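PDB 3K17: Lin0012 protein from Listeria innocua, which is a GHMP-family kinase that probably phosphorylates phosphomevalonate with ATP in the mevalonate route to isopentenyl diphosphate. Local coordinates for residues A[213-218]-A[347-352]; A[305-310]-A[329-334]; A[170-175]-A[209-214]; A[107-112]-A[217-222]. All coordinates share one frame; numbering follows the deposited sequence.

Contact 1: residues A[213-218]-A[347-352]; sequences PTFSVG and LPFHTG
Strand 214-219 of the four-stranded antiparallel sheet meets the chain that follows edge strand 345-346, with Val217 facing Leu347 and Phe215 facing Phe349. Leu347 N donates to Val217 O at 2.9 Å. A water stands between Val217 N and Leu347 O, accepting from the first and donating to the second, each at 2.8 Å. One direct and one water-mediated link thus satisfy the peptide groups where the 347-352 chain starts to leave the strand on its way to strand 355-357 of the other, mixed sheet. The segment therefore bridges the two sheets of the GHMP kinase fold, and between them the aromatic side chains take over from the backbone. Phe215, with CG anti to its own N (chi1 -171°), sends the edge of its ring at the face of Phe349 in a T-shaped stack, centroids 4.8 Å apart and planes at 67°. Phe215 CD2 stands 3.5 Å above the Phe349 ring plane, over the centre. The two methyls of Val217 divide their work: Val217 CG1 lies 4.0 Å from Leu347 CB, while Val217 CG2 lies 3.8 Å from Phe349 CB and reaches the ring obliquely. Phe349 also touches Thr33 and Val35 of strand 29-35. Phe215 continues the aromatic cluster through an edge-to-face pair with Trp172 and a second ring meeting with Phe325 of strand 321-326.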
loop_
_atom_site.group_PDB
_atom_site.type_symbol
_atom_site.label_atom_id
_atom_site.label_comp_id
_atom_site.label_asym_id
_atom_site.label_seq_id
_atom_site.Cartn_x
_atom_site.Cartn_y
_atom_site.Cartn_z
ATOM N N PRO A 213 31.335 49.229 8.892
ATOM C CA PRO A 213 30.550 49.136 10.130
ATOM C C PRO A 213 30.597 47.713 10.689
ATOM O O PRO A 213 30.464 46.748 9.939
ATOM C CB PRO A 213 29.142 49.521 9.677
ATOM C CG PRO A 213 29.399 50.464 8.539
ATOM C CD PRO A 213 30.516 49.777 7.795
ATOM N N THR A 214 30.796 47.584 11.995
ATOM C CA THR A 214 30.860 46.263 12.629
ATOM C C THR A 214 29.570 45.473 12.395
ATOM O O THR A 214 28.471 45.985 12.594
ATOM C CB THR A 214 31.084 46.377 14.162
ATOM O OG1 THR A 214 32.311 47.065 14.421
ATOM C CG2 THR A 214 31.167 44.979 14.800
ATOM N N PHE A 215 29.715 44.217 11.987
ATOM C CA PHE A 215 28.568 43.340 11.740
ATOM C C PHE A 215 28.353 42.430 12.956
ATOM O O PHE A 215 29.266 41.718 13.377
ATOM C CB PHE A 215 28.836 42.481 10.505
ATOM C CG PHE A 215 27.641 41.702 10.024
ATOM C CD1 PHE A 215 26.525 42.358 9.511
ATOM C CD2 PHE A 215 27.658 40.309 10.023
ATOM C CE1 PHE A 215 25.451 41.638 8.996
ATOM C CE2 PHE A 215 26.586 39.578 9.511
ATOM C CZ PHE A 215 25.484 40.240 8.996
ATOM N N SER A 216 27.147 42.450 13.513
ATOM C CA SER A 216 26.842 41.622 14.675
ATOM C C SER A 216 25.790 40.557 14.357
ATOM O O SER A 216 24.814 40.829 13.658
ATOM C CB SER A 216 26.355 42.501 15.831
ATOM O OG SER A 216 27.392 43.350 16.296
ATOM N N VAL A 217 26.003 39.348 14.871
ATOM C CA VAL A 217 25.076 38.237 14.647
ATOM C C VAL A 217 24.476 37.768 15.974
ATOM O O VAL A 217 25.200 37.493 16.927
ATOM C CB VAL A 217 25.791 37.036 13.969
ATOM C CG1 VAL A 217 24.792 35.903 13.702
ATOM C CG2 VAL A 217 26.441 37.489 12.663
ATOM N N GLY A 218 23.150 37.698 16.033
ATOM C CA GLY A 218 22.487 37.259 17.253
ATOM C C GLY A 218 21.449 36.171 17.009
ATOM O O GLY A 218 20.510 36.370 16.248
ATOM N N LEU A 347 26.823 35.485 18.327
ATOM C CA LEU A 347 27.675 34.569 17.577
ATOM C C LEU A 347 28.833 35.385 16.982
ATOM O O LEU A 347 28.698 35.981 15.904
ATOM C CB LEU A 347 26.880 33.871 16.455
ATOM C CG LEU A 347 25.664 33.023 16.869
ATOM C CD1 LEU A 347 25.087 32.296 15.649
ATOM C CD2 LEU A 347 26.078 32.006 17.921
ATOM N N PRO A 348 29.974 35.456 17.698
ATOM C CA PRO A 348 31.152 36.201 17.230
ATOM C C PRO A 348 31.344 35.981 15.728
ATOM O O PRO A 348 31.412 34.847 15.257
ATOM C CB PRO A 348 32.275 35.615 18.074
ATOM C CG PRO A 348 31.569 35.419 19.420
ATOM C CD PRO A 348 30.226 34.832 19.015
ATOM N N PHE A 349 31.444 37.076 14.985
ATOM C CA PHE A 349 31.537 37.003 13.537
ATOM C C PHE A 349 32.744 37.615 12.836
ATOM O O PHE A 349 33.309 38.607 13.269
ATOM C CB PHE A 349 30.272 37.649 12.943
ATOM C CG PHE A 349 30.337 37.893 11.446
ATOM C CD1 PHE A 349 29.779 36.981 10.552
ATOM C CD2 PHE A 349 30.962 39.031 10.935
ATOM C CE1 PHE A 349 29.844 37.196 9.175
ATOM C CE2 PHE A 349 31.032 39.257 9.551
ATOM C CZ PHE A 349 30.473 38.338 8.673
ATOM N N HIS A 350 33.121 36.968 11.741
ATOM C CA HIS A 350 34.135 37.446 10.815
ATOM C C HIS A 350 33.826 36.662 9.542
ATOM O O HIS A 350 33.399 35.502 9.594
ATOM C CB HIS A 350 35.608 37.335 11.317
ATOM C CG HIS A 350 36.083 35.959 11.661
ATOM N ND1 HIS A 350 36.021 35.452 12.942
ATOM C CD2 HIS A 350 36.726 35.026 10.920
ATOM C CE1 HIS A 350 36.609 34.267 12.974
ATOM N NE2 HIS A 350 37.045 33.986 11.761
ATOM N N THR A 351 33.954 37.330 8.405
ATOM C CA THR A 351 33.624 36.738 7.115
ATOM C C THR A 351 34.130 35.326 6.874
ATOM O O THR A 351 35.314 35.051 7.019
ATOM C CB THR A 351 34.112 37.648 5.972
ATOM O OG1 THR A 351 33.727 39.001 6.252
ATOM C CG2 THR A 351 33.475 37.225 4.654
ATOM N N GLY A 352 33.219 34.425 6.500
ATOM C CA GLY A 352 33.616 33.049 6.237
ATOM C C GLY A 352 34.262 32.869 4.868
ATOM O O GLY A 352 33.941 33.589 3.925
HETATM O O HOH W 1 28.569 38.790 15.739
#

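Contact 2: residues A[305-310]-A[329-334]; sequences ENMGGA and KELAEK
Met307, a selenomethionine just past the end of helix 295-306, reaches across to Leu331 and Lys334, one turn apart on helix 329-341. The apolar contacts come first. Met307 CG approaches Leu331 CD2 at 4.1 Å, the two side chains crossing at a slant, and Met307 SE lies 3.9 Å from Lys334 CB. The chain of Met307 bends at both chi2 (64°) and chi3 (78°), which curls the selenium and terminal methyl along the helix surface toward Lys334; only the aliphatic base of that lysine takes part, since its amine end leads away. Contacts of carbon with the peptide backbone form the second group. Met307 CG is 3.5 Å from Leu331 O, and Met307 CE is 3.6 Å from Lys334 C, while Leu331 CD2 returns the contact on Met307 O at 3.9 Å. Within the 305-310 segment the polar work is local: Gly308 N bonds back to Glu305 O at 2.9 Å, and Gly308, with positive phi, completes a Schellman motif that ends the helix and turns the chain toward strand 310-313. Glu305 in the last turn is held by salt bridges to Arg278 and Arg279 of helix 267-288. The contact thus joins the C-terminal end of one helix to the first turns of another on the periphery of the GHMP C-terminal region. No hydrogen bond or charge pair crosses between the segments, so van der Waals contact of the selenium and its neighbouring carbons with side-chain carbons and backbone peptide groups carries this surface contact.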
loop_
_atom_site.group_PDB
_atom_site.type_symbol
_atom_site.label_atom_id
_atom_site.label_comp_id
_atom_site.label_asym_id
_atom_site.label_seq_id
_atom_site.Cartn_x
_atom_site.Cartn_y
_atom_site.Cartn_z
ATOM N N GLU A 305 18.987 49.709 16.199
ATOM C CA GLU A 305 18.652 51.043 15.731
ATOM C C GLU A 305 18.853 52.107 16.814
ATOM O O GLU A 305 19.407 53.171 16.545
ATOM C CB GLU A 305 17.213 51.060 15.214
ATOM C CG GLU A 305 17.049 50.332 13.883
ATOM C CD GLU A 305 15.629 50.375 13.363
ATOM O OE1 GLU A 305 14.945 51.389 13.609
ATOM O OE2 GLU A 305 15.198 49.410 12.697
ATOM N N ASN A 306 18.417 51.815 18.037
ATOM C CA ASN A 306 18.570 52.764 19.134
ATOM C C ASN A 306 20.037 53.045 19.418
ATOM O O ASN A 306 20.388 54.115 19.920
ATOM C CB ASN A 306 17.913 52.231 20.407
ATOM C CG ASN A 306 16.427 52.015 20.247
ATOM O OD1 ASN A 306 15.750 52.777 19.557
ATOM N ND2 ASN A 306 15.907 50.982 20.896
HETATM N N MSE A 307 20.893 52.084 19.088
HETATM C CA MSE A 307 22.323 52.220 19.326
HETATM C C MSE A 307 23.001 53.047 18.237
HETATM O O MSE A 307 24.210 53.275 18.283
HETATM C CB MSE A 307 22.967 50.835 19.399
HETATM C CG MSE A 307 24.186 50.754 20.299
HETATM SE SE MSE A 307 23.741 51.102 22.153
HETATM C CE MSE A 307 22.975 49.385 22.604
ATOM N N GLY A 308 22.221 53.483 17.250
ATOM C CA GLY A 308 22.778 54.286 16.176
ATOM C C GLY A 308 22.917 53.591 14.831
ATOM O O GLY A 308 23.067 54.258 13.809
ATOM N N GLY A 309 22.861 52.261 14.819
ATOM C CA GLY A 309 22.998 51.530 13.569
ATOM C C GLY A 309 21.680 51.062 12.981
ATOM O O GLY A 309 20.700 51.802 12.974
ATOM N N ALA A 310 21.663 49.829 12.478
ATOM C CA ALA A 310 20.461 49.243 11.895
ATOM C C ALA A 310 20.517 47.725 12.071
ATOM O O ALA A 310 21.595 47.146 12.208
ATOM C CB ALA A 310 20.357 49.605 10.419
ATOM N N LYS A 329 32.982 49.575 17.245
ATOM C CA LYS A 329 33.102 48.312 17.952
ATOM C C LYS A 329 32.446 48.485 19.319
ATOM O O LYS A 329 31.693 47.624 19.778
ATOM C CB LYS A 329 34.573 47.937 18.157
ATOM C CG LYS A 329 35.376 47.684 16.898
ATOM C CD LYS A 329 36.815 47.315 17.267
ATOM C CE LYS A 329 37.727 47.230 16.045
ATOM N NZ LYS A 329 37.345 46.136 15.111
ATOM N N GLU A 330 32.745 49.612 19.960
ATOM C CA GLU A 330 32.203 49.912 21.281
ATOM C C GLU A 330 30.683 49.889 21.281
ATOM O O GLU A 330 30.066 49.369 22.207
ATOM C CB GLU A 330 32.695 51.282 21.768
ATOM C CG GLU A 330 34.191 51.358 22.079
ATOM C CD GLU A 330 35.076 51.011 20.885
ATOM O OE1 GLU A 330 34.757 51.447 19.752
ATOM O OE2 GLU A 330 36.097 50.315 21.087
ATOM N N LEU A 331 30.079 50.460 20.245
ATOM C CA LEU A 331 28.626 50.486 20.155
ATOM C C LEU A 331 28.099 49.085 19.869
ATOM O O LEU A 331 26.989 48.731 20.275
ATOM C CB LEU A 331 28.184 51.460 19.061
ATOM C CG LEU A 331 28.406 52.932 19.422
ATOM C CD1 LEU A 331 28.227 53.823 18.188
ATOM C CD2 LEU A 331 27.424 53.320 20.526
ATOM N N ALA A 332 28.910 48.294 19.174
ATOM C CA ALA A 332 28.541 46.927 18.839
ATOM C C ALA A 332 28.514 46.112 20.125
ATOM O O ALA A 332 27.612 45.304 20.336
ATOM C CB ALA A 332 29.551 46.336 17.853
ATOM N N GLU A 333 29.500 46.337 20.989
ATOM C CA GLU A 333 29.580 45.622 22.259
ATOM C C GLU A 333 28.400 45.984 23.156
ATOM O O GLU A 333 27.845 45.123 23.841
ATOM C CB GLU A 333 30.903 45.939 22.962
ATOM C CG GLU A 333 32.127 45.573 22.124
ATOM C CD GLU A 333 33.440 45.953 22.789
ATOM O OE1 GLU A 333 33.542 47.091 23.296
ATOM O OE2 GLU A 333 34.373 45.119 22.793
ATOM N N LYS A 334 28.021 47.259 23.152
ATOM C CA LYS A 334 26.885 47.720 23.944
ATOM C C LYS A 334 25.622 47.058 23.408
ATOM O O LYS A 334 24.749 46.646 24.175
ATOM C CB LYS A 334 26.726 49.241 23.843
ATOM C CG LYS A 334 27.257 50.029 25.037
ATOM C CD LYS A 334 28.773 49.992 25.123
ATOM C CE LYS A 334 29.275 50.873 26.263
ATOM N NZ LYS A 334 28.885 52.302 26.077
#

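Contact 3: residues A[170-175]-A[209-214]; sequences GGWIAY and EEPVPT
Thr351 OG1 is gripped by two groups that also touch each other: it is hydrogen-bonded to Trp172 NE1 and to Glu210 OE1. The indole nitrogen can only donate, consistent with the hydroxyl accepting from Trp172 NE1 and donating to the Glu210 carboxylate. This pair of bonds sits beside a close approach of Glu210 CG to Trp172 NE1 at 3.3 Å. Glu210 arrives there because CG is anti to its backbone N (chi1 -172°) and the chain stays extended beyond it, bringing the carboxylate to within 22° of parallel with the indole plane. Trp172 opens strand 172-176 of the mixed sheet, whereas 209-214 is the loop that leaves that sheet at strand 204-208 and crosses to strand 214-219 of the four-stranded antiparallel sheet; the indole of Trp172 packs against the start of this loop. Two CH-pi contacts cover one face of the ring. Pro211 CD stands almost exactly above the six-membered ring of Trp172, 3.8 Å from its centroid. Glu210 CA lies over the five-membered ring, 4.0 Å from that centroid and 13° off the normal. Pro211 also rests on Leu270 of helix 267-288. Thr33 and Phe349 touch the indole as well.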
loop_
_atom_site.group_PDB
_atom_site.type_symbol
_atom_site.label_atom_id
_atom_site.label_comp_id
_atom_site.label_asym_id
_atom_site.label_seq_id
_atom_site.Cartn_x
_atom_site.Cartn_y
_atom_site.Cartn_z
ATOM N N GLY A 170 31.821 32.195 -0.539
ATOM C CA GLY A 170 32.417 32.782 0.651
ATOM C C GLY A 170 32.302 34.301 0.591
ATOM O O GLY A 170 31.666 34.851 -0.311
ATOM N N GLY A 171 32.909 34.980 1.557
ATOM C CA GLY A 171 32.860 36.432 1.594
ATOM C C GLY A 171 31.467 37.028 1.529
ATOM O O GLY A 171 30.490 36.419 1.977
ATOM N N TRP A 172 31.388 38.236 0.973
ATOM C CA TRP A 172 30.138 38.960 0.816
ATOM C C TRP A 172 29.763 38.969 -0.660
ATOM O O TRP A 172 30.620 39.211 -1.516
ATOM C CB TRP A 172 30.294 40.412 1.295
ATOM C CG TRP A 172 30.505 40.569 2.776
ATOM C CD1 TRP A 172 31.611 40.213 3.494
ATOM C CD2 TRP A 172 29.556 41.073 3.725
ATOM N NE1 TRP A 172 31.407 40.456 4.831
ATOM C CE2 TRP A 172 30.153 40.982 5.001
ATOM C CE3 TRP A 172 28.254 41.586 3.619
ATOM C CZ2 TRP A 172 29.492 41.385 6.168
ATOM C CZ3 TRP A 172 27.596 41.987 4.781
ATOM C CH2 TRP A 172 28.218 41.882 6.038
ATOM N N ILE A 173 28.490 38.724 -0.962
ATOM C CA ILE A 173 28.053 38.716 -2.353
ATOM C C ILE A 173 26.689 39.340 -2.601
ATOM O O ILE A 173 25.846 39.451 -1.703
ATOM C CB ILE A 173 27.960 37.279 -2.932
ATOM C CG1 ILE A 173 26.907 36.478 -2.158
ATOM C CG2 ILE A 173 29.316 36.590 -2.872
ATOM C CD1 ILE A 173 26.493 35.162 -2.824
ATOM N N ALA A 174 26.494 39.740 -3.852
ATOM C CA ALA A 174 25.231 40.260 -4.321
ATOM C C ALA A 174 24.810 39.091 -5.208
ATOM O O ALA A 174 25.475 38.785 -6.203
ATOM C CB ALA A 174 25.434 41.512 -5.149
ATOM N N TYR A 175 23.731 38.414 -4.832
ATOM C CA TYR A 175 23.257 37.267 -5.600
ATOM C C TYR A 175 21.994 37.590 -6.381
ATOM O O TYR A 175 21.011 38.068 -5.811
ATOM C CB TYR A 175 22.961 36.093 -4.662
ATOM C CG TYR A 175 22.342 34.912 -5.373
ATOM C CD1 TYR A 175 23.108 34.097 -6.199
ATOM C CD2 TYR A 175 20.977 34.632 -5.251
ATOM C CE1 TYR A 175 22.536 33.028 -6.893
ATOM C CE2 TYR A 175 20.397 33.564 -5.943
ATOM C CZ TYR A 175 21.183 32.766 -6.762
ATOM O OH TYR A 175 20.623 31.708 -7.447
ATOM N N GLU A 209 32.643 44.026 -1.259
ATOM C CA GLU A 209 33.609 44.426 -0.245
ATOM C C GLU A 209 32.886 44.489 1.090
ATOM O O GLU A 209 31.777 45.023 1.182
ATOM C CB GLU A 209 34.194 45.807 -0.570
ATOM C CG GLU A 209 35.044 45.861 -1.835
ATOM C CD GLU A 209 36.537 45.837 -1.539
ATOM O OE1 GLU A 209 37.025 46.788 -0.881
ATOM O OE2 GLU A 209 37.217 44.873 -1.965
ATOM N N GLU A 210 33.518 43.938 2.117
ATOM C CA GLU A 210 32.946 43.928 3.455
ATOM C C GLU A 210 32.765 45.359 3.959
ATOM O O GLU A 210 33.681 46.176 3.871
ATOM C CB GLU A 210 33.877 43.169 4.398
ATOM C CG GLU A 210 33.307 42.922 5.781
ATOM C CD GLU A 210 34.279 42.170 6.669
ATOM O OE1 GLU A 210 35.029 41.322 6.143
ATOM O OE2 GLU A 210 34.290 42.411 7.891
ATOM N N PRO A 211 31.576 45.687 4.483
ATOM C CA PRO A 211 31.357 47.045 4.985
ATOM C C PRO A 211 32.238 47.309 6.203
ATOM O O PRO A 211 32.617 46.375 6.926
ATOM C CB PRO A 211 29.872 47.046 5.347
ATOM C CG PRO A 211 29.295 46.041 4.405
ATOM C CD PRO A 211 30.314 44.933 4.459
ATOM N N VAL A 212 32.562 48.579 6.426
ATOM C CA VAL A 212 33.394 48.957 7.562
ATOM C C VAL A 212 32.624 48.843 8.878
ATOM O O VAL A 212 33.186 48.417 9.884
ATOM C CB VAL A 212 33.952 50.408 7.410
ATOM C CG1 VAL A 212 34.728 50.811 8.671
ATOM C CG2 VAL A 212 34.884 50.486 6.198
ATOM N N PRO A 213 31.335 49.229 8.892
ATOM C CA PRO A 213 30.550 49.136 10.130
ATOM C C PRO A 213 30.597 47.713 10.689
ATOM O O PRO A 213 30.464 46.748 9.939
ATOM C CB PRO A 213 29.142 49.521 9.677
ATOM C CG PRO A 213 29.399 50.464 8.539
ATOM C CD PRO A 213 30.516 49.777 7.795
ATOM N N THR A 214 30.796 47.584 11.995
ATOM C CA THR A 214 30.860 46.263 12.629
ATOM C C THR A 214 29.570 45.473 12.395
ATOM O O THR A 214 28.471 45.985 12.594
ATOM C CB THR A 214 31.084 46.377 14.162
ATOM O OG1 THR A 214 32.311 47.065 14.421
ATOM C CG2 THR A 214 31.167 44.979 14.800
#

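Contact 4: residues A[107-112]-A[217-222]; sequences LIDQSG and VGWTGT
A type I beta turn from Asp109 to Gly112, closed by Gly112 N to Asp109 O at 2.8 Å, sets the Asp109 side chain against the indole of Trp219 on strand 214-219. The carboxylate comes in obliquely: Asp109 CG is 3.3 Å from Trp219 CZ3, and Asp109 OD1 is 3.4 Å from that same carbon. Asp109 CB adds a contact at 3.6 Å with Trp219 CH2. The carboxylate and ring planes are 34° apart, and the side chains cross at about a right angle. With CG anti to the backbone N (chi1 179°), the Asp109 carboxylate is carried out toward the six-membered ring of Trp219. The 107-112 loop leads from strand 99-105 toward helix 119-135 of the GHMP N-terminal region, probably just ahead of the glycine- and serine-rich phosphate-binding loop typical of GHMP kinases; the 107-112 loop leans on the end of strand 214-219 of the other sheet. What fixes the carboxylate is its own turn. Asp109 OD2 accepts from Ser111 N at 2.9 Å, out of the carboxylate plane, making an Asx turn, and from Ser111 OG at 2.9 Å on its anti lone pair. Ser111 OG also lies at the edge of the Trp219 ring, more loosely. On the tryptophan side, Gly221 CA folds back over one ring face, 3.3 Å above the plane of Trp219. Tyr115 meets Trp219 edge-to-face and touches Asp109 too, while Lys345 packs on both residues.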
loop_
_atom_site.group_PDB
_atom_site.type_symbol
_atom_site.label_atom_id
_atom_site.label_comp_id
_atom_site.label_asym_id
_atom_site.label_seq_id
_atom_site.Cartn_x
_atom_site.Cartn_y
_atom_site.Cartn_z
ATOM N N LEU A 107 27.400 24.401 12.504
ATOM C CA LEU A 107 26.247 25.257 12.236
ATOM C C LEU A 107 25.105 25.001 13.210
ATOM O O LEU A 107 23.965 25.404 12.967
ATOM C CB LEU A 107 25.767 25.064 10.797
ATOM C CG LEU A 107 26.835 25.259 9.712
ATOM C CD1 LEU A 107 26.168 25.336 8.359
ATOM C CD2 LEU A 107 27.628 26.547 9.982
ATOM N N ILE A 108 25.421 24.337 14.317
ATOM C CA ILE A 108 24.414 24.044 15.327
ATOM C C ILE A 108 24.848 24.531 16.699
ATOM O O ILE A 108 26.037 24.635 16.998
ATOM C CB ILE A 108 24.128 22.535 15.438
ATOM C CG1 ILE A 108 25.414 21.802 15.822
ATOM C CG2 ILE A 108 23.547 22.013 14.133
ATOM C CD1 ILE A 108 25.236 20.299 16.020
ATOM N N ASP A 109 23.863 24.823 17.532
ATOM C CA ASP A 109 24.111 25.293 18.883
ATOM C C ASP A 109 24.518 24.111 19.783
ATOM O O ASP A 109 24.357 22.946 19.417
ATOM C CB ASP A 109 22.832 25.947 19.407
ATOM C CG ASP A 109 22.968 26.444 20.818
ATOM O OD1 ASP A 109 23.688 27.440 21.030
ATOM O OD2 ASP A 109 22.352 25.833 21.714
ATOM N N GLN A 110 25.053 24.424 20.954
ATOM C CA GLN A 110 25.466 23.410 21.923
ATOM C C GLN A 110 24.288 22.471 22.222
ATOM O O GLN A 110 24.478 21.275 22.437
ATOM C CB GLN A 110 25.912 24.096 23.224
ATOM C CG GLN A 110 27.118 25.044 23.087
ATOM C CD GLN A 110 26.968 26.076 21.965
ATOM O OE1 GLN A 110 27.110 25.754 20.784
ATOM N NE2 GLN A 110 26.677 27.318 22.335
ATOM N N SER A 111 23.075 23.024 22.221
ATOM C CA SER A 111 21.864 22.257 22.507
ATOM C C SER A 111 21.461 21.333 21.369
ATOM O O SER A 111 20.589 20.476 21.536
ATOM C CB SER A 111 20.697 23.198 22.825
ATOM O OG SER A 111 20.224 23.839 21.659
ATOM N N GLY A 112 22.088 21.505 20.210
ATOM C CA GLY A 112 21.768 20.658 19.073
ATOM C C GLY A 112 20.855 21.286 18.037
ATOM O O GLY A 112 20.612 20.694 16.986
ATOM N N VAL A 217 26.003 39.348 14.871
ATOM C CA VAL A 217 25.076 38.237 14.647
ATOM C C VAL A 217 24.476 37.768 15.974
ATOM O O VAL A 217 25.200 37.493 16.927
ATOM C CB VAL A 217 25.791 37.036 13.969
ATOM C CG1 VAL A 217 24.792 35.903 13.702
ATOM C CG2 VAL A 217 26.441 37.489 12.663
ATOM N N GLY A 218 23.150 37.698 16.033
ATOM C CA GLY A 218 22.487 37.259 17.253
ATOM C C GLY A 218 21.449 36.171 17.009
ATOM O O GLY A 218 20.510 36.370 16.248
ATOM N N TRP A 219 21.620 35.020 17.654
ATOM C CA TRP A 219 20.689 33.897 17.508
ATOM C C TRP A 219 19.537 34.033 18.503
ATOM O O TRP A 219 19.759 34.131 19.708
ATOM C CB TRP A 219 21.425 32.576 17.743
ATOM C CG TRP A 219 20.566 31.361 17.549
ATOM C CD1 TRP A 219 19.820 31.052 16.448
ATOM C CD2 TRP A 219 20.436 30.252 18.449
ATOM N NE1 TRP A 219 19.241 29.816 16.603
ATOM C CE2 TRP A 219 19.605 29.298 17.822
ATOM C CE3 TRP A 219 20.954 29.962 19.725
ATOM C CZ2 TRP A 219 19.270 28.073 18.422
ATOM C CZ3 TRP A 219 20.622 28.736 20.327
ATOM C CH2 TRP A 219 19.790 27.808 19.667
ATOM N N THR A 220 18.311 34.034 17.998
ATOM C CA THR A 220 17.143 34.188 18.852
ATOM C C THR A 220 16.796 32.922 19.620
ATOM O O THR A 220 15.889 32.936 20.452
ATOM C CB THR A 220 15.907 34.604 18.042
ATOM O OG1 THR A 220 15.552 33.542 17.150
ATOM C CG2 THR A 220 16.188 35.868 17.246
ATOM N N GLY A 221 17.499 31.832 19.325
ATOM C CA GLY A 221 17.258 30.575 20.018
ATOM C C GLY A 221 15.925 29.945 19.675
ATOM O O GLY A 221 15.398 29.110 20.417
ATOM N N THR A 222 15.378 30.348 18.540
ATOM C CA THR A 222 14.095 29.839 18.091
ATOM C C THR A 222 14.255 29.197 16.723
ATOM O O THR A 222 14.474 29.880 15.723
ATOM C CB THR A 222 13.065 30.977 17.993
ATOM O OG1 THR A 222 13.031 31.695 19.234
ATOM C CG2 THR A 222 11.681 30.424 17.681
#

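In the fold
Strand 214-219 and the residues leading into it run through contacts 1, 3 and 4. Contacts 1 and 4 are buried, contact 3 is partly so, and contact 2 is at the surface. Contacts 1 and 3, with centres about 11 Å apart, share one aromatic cluster between the two sheets and are tied by Thr351 and by a probable backbone bond from Gly171 to Gly352. Contact 1 alone has a direct hydrogen bond between its segments; contact 3 relies on CH-pi packing, contact 4 on a carboxylate against an indole. Contact 2, with no hydrogen bond or charge pair across it, reaches the strand through Ala332, which touches Thr214 and Ser216, but stays clear of contact 4.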